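PDB 5TE9: response regulator receiver protein, which probably acts as a CheY-like receiver in bacterial two-component signalling, switched by phosphorylation. Local coordinates for residues V137-V140 and R141-D145. Numbering follows the deposited sequence.
Sequences VEVV and RRISD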
ATOM      1  N   VAL A 137      -3.093   5.423   4.543  1.00 38.52           N
ATOM      2  CA  VAL A 137      -2.216   4.374   5.040  1.00 38.54           C
ATOM      3  C   VAL A 137      -2.409   4.209   6.546  1.00 44.72           C
ATOM      4  O   VAL A 137      -2.478   3.085   7.053  1.00 49.73           O
ATOM      5  CB  VAL A 137      -0.755   4.669   4.650  1.00 43.49           C
ATOM      6  CG1 VAL A 137       0.216   3.937   5.561  1.00 43.24           C
ATOM      7  CG2 VAL A 137      -0.523   4.278   3.189  1.00 41.62           C
ATOM      8  N   GLU A 138      -2.578   5.319   7.270  1.00 46.11           N
ATOM      9  CA  GLU A 138      -2.826   5.224   8.703  1.00 55.22           C
ATOM     10  C   GLU A 138      -4.167   4.560   8.995  1.00 54.61           C
ATOM     11  O   GLU A 138      -4.272   3.759   9.929  1.00 54.91           O
ATOM     12  CB  GLU A 138      -2.742   6.600   9.352  1.00 65.10           C
ATOM     13  CG  GLU A 138      -1.329   6.915   9.845  1.00 77.41           C
ATOM     14  CD  GLU A 138      -0.850   5.954  10.951  1.00 82.06           C
ATOM     15  OE1 GLU A 138      -1.622   5.666  11.891  1.00 83.70           O
ATOM     16  OE2 GLU A 138       0.303   5.478  10.882  1.00 81.92           O
ATOM     17  N   VAL A 139      -5.195   4.849   8.202  1.00 51.38           N
ATOM     18  CA  VAL A 139      -6.456   4.124   8.358  1.00 48.14           C
ATOM     19  C   VAL A 139      -6.204   2.627   8.304  1.00 45.25           C
ATOM     20  O   VAL A 139      -6.612   1.871   9.193  1.00 51.24           O
ATOM     21  CB  VAL A 139      -7.470   4.549   7.280  1.00 45.59           C
ATOM     22  CG1 VAL A 139      -8.686   3.641   7.325  1.00 47.01           C
ATOM     23  CG2 VAL A 139      -7.891   5.971   7.488  1.00 50.81           C
ATOM     24  N   VAL A 140      -5.512   2.182   7.257  1.00 41.97           N
ATOM     25  CA  VAL A 140      -5.231   0.765   7.094  1.00 39.97           C
ATOM     26  C   VAL A 140      -4.486   0.228   8.319  1.00 45.03           C
ATOM     27  O   VAL A 140      -4.789  -0.866   8.814  1.00 47.85           O
ATOM     28  CB  VAL A 140      -4.457   0.545   5.777  1.00 44.16           C
ATOM     29  CG1 VAL A 140      -3.812  -0.835   5.733  1.00 40.29           C
ATOM     30  CG2 VAL A 140      -5.407   0.755   4.577  1.00 36.60           C
ATOM     31  N   ARG A 141      -3.543   1.010   8.860  1.00 42.83           N
ATOM     32  CA  ARG A 141      -2.815   0.573  10.043  1.00 59.22           C
ATOM     33  C   ARG A 141      -3.744   0.409  11.237  1.00 60.95           C
ATOM     34  O   ARG A 141      -3.620  -0.555  11.998  1.00 69.16           O
ATOM     35  CB  ARG A 141      -1.705   1.566  10.382  1.00 65.32           C
ATOM     36  CG  ARG A 141      -0.525   1.531   9.450  1.00 64.69           C
ATOM     37  CD  ARG A 141       0.568   2.470   9.927  1.00 60.68           C
ATOM     38  NE  ARG A 141       1.198   2.019  11.163  1.00 58.47           N
ATOM     39  CZ  ARG A 141       1.028   2.604  12.339  1.00 63.20           C
ATOM     40  NH1 ARG A 141       0.234   3.653  12.440  1.00 61.20           N
ATOM     41  NH2 ARG A 141       1.651   2.143  13.417  1.00 70.15           N
ATOM     42  N   ARG A 142      -4.684   1.342  11.414  1.00 61.27           N
ATOM     43  CA  ARG A 142      -5.531   1.376  12.598  1.00 63.94           C
ATOM     44  C   ARG A 142      -6.600   0.293  12.602  1.00 67.78           C
ATOM     45  O   ARG A 142      -7.268   0.113  13.626  1.00 74.53           O
ATOM     46  CB  ARG A 142      -6.209   2.743  12.721  1.00 59.45           C
ATOM     47  CG  ARG A 142      -5.262   3.925  12.682  1.00 57.73           C
ATOM     48  CD  ARG A 142      -5.247   4.666  13.975  1.00 59.74           C
ATOM     49  NE  ARG A 142      -4.653   5.990  13.860  1.00 59.84           N
ATOM     50  CZ  ARG A 142      -5.351   7.085  13.583  1.00 62.81           C
ATOM     51  NH1 ARG A 142      -6.653   6.997  13.377  1.00 66.78           N
ATOM     52  NH2 ARG A 142      -4.752   8.268  13.517  1.00 62.44           N
ATOM     53  N   ILE A 143      -6.783  -0.424  11.499  1.00 52.02           N
ATOM     54  CA  ILE A 143      -7.875  -1.372  11.350  1.00 53.39           C
ATOM     55  C   ILE A 143      -7.272  -2.757  11.244  1.00 53.65           C
ATOM     56  O   ILE A 143      -6.573  -3.063  10.269  1.00 55.35           O
ATOM     57  CB  ILE A 143      -8.751  -1.037  10.134  1.00 58.98           C
ATOM     58  CG1 ILE A 143      -9.467   0.293  10.380  1.00 59.87           C
ATOM     59  CG2 ILE A 143      -9.752  -2.145   9.866  1.00 56.78           C
ATOM     60  CD1 ILE A 143     -10.396   0.686   9.298  1.00 50.77           C
ATOM     61  N   SER A 144      -7.581  -3.599  12.234  1.00 58.16           N
ATOM     62  CA  SER A 144      -6.836  -4.835  12.459  1.00 66.31           C
ATOM     63  C   SER A 144      -6.830  -5.733  11.226  1.00 65.43           C
ATOM     64  O   SER A 144      -5.781  -6.249  10.829  1.00 69.76           O
ATOM     65  CB  SER A 144      -7.417  -5.583  13.661  1.00 66.18           C
ATOM     66  OG  SER A 144      -7.839  -4.678  14.661  1.00 69.01           O
ATOM     67  N   ASP A 145      -7.985  -5.935  10.602  1.00 62.72           N
ATOM     68  CA  ASP A 145      -8.084  -6.960   9.572  1.00 60.08           C
ATOM     69  C   ASP A 145      -7.669  -6.472   8.186  1.00 53.32           C
ATOM     70  O   ASP A 145      -7.779  -7.239   7.223  1.00 53.31           O
ATOM     71  CB  ASP A 145      -9.513  -7.526   9.532  1.00 70.89           C
ATOM     72  CG  ASP A 145      -9.881  -8.318  10.801  1.00 82.14           C
ATOM     73  OD1 ASP A 145      -8.971  -8.748  11.549  1.00 84.92           O
ATOM     74  OD2 ASP A 145     -11.091  -8.526  11.045  1.00 86.86           O
TER
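Arg141 meets Glu138 three residues back along helix 133-142, a worked example of one acid near a helix end serving two successive arginines. The backbone N of Arg141 bonds to Val137 O at 3.0 Å, and its side chain runs beside that of Glu138, pointing the same way. A bend at chi3 (68°) brings NH1 to the carboxylate, with Glu138 OE1 in the guanidinium plane at its edge, 2.8 Å from NH1. The guanidinium forms a salt bridge with Glu138, the two planes 50° apart, though the NH1 to OE2 separation of 2.4 Å is doubtfully short; NE bonds to Tyr39 O of the second subunit. Arg142 repeats the helical bond, its N reaching Glu138 O at 2.9 Å. Its side chain, bent at chi2 (-115°), runs obliquely across that of Glu138, with NE in a long ion pair with OE1 (3.6 Å), while NH1 is held more firmly by Tyr126 O. Ile143 N makes a weak bond to Val140 O (3.4 Å), and its CD1 packs alongside Val139 CG1 at 3.9 Å. In this last helix of the receiver fold, Val139 and Ile143 rest on Val104 of strand 103-107, Val139 also touches Ile127 of strand 126-128, and Val137 and Val140 pack against Phe148 of strand 146-152.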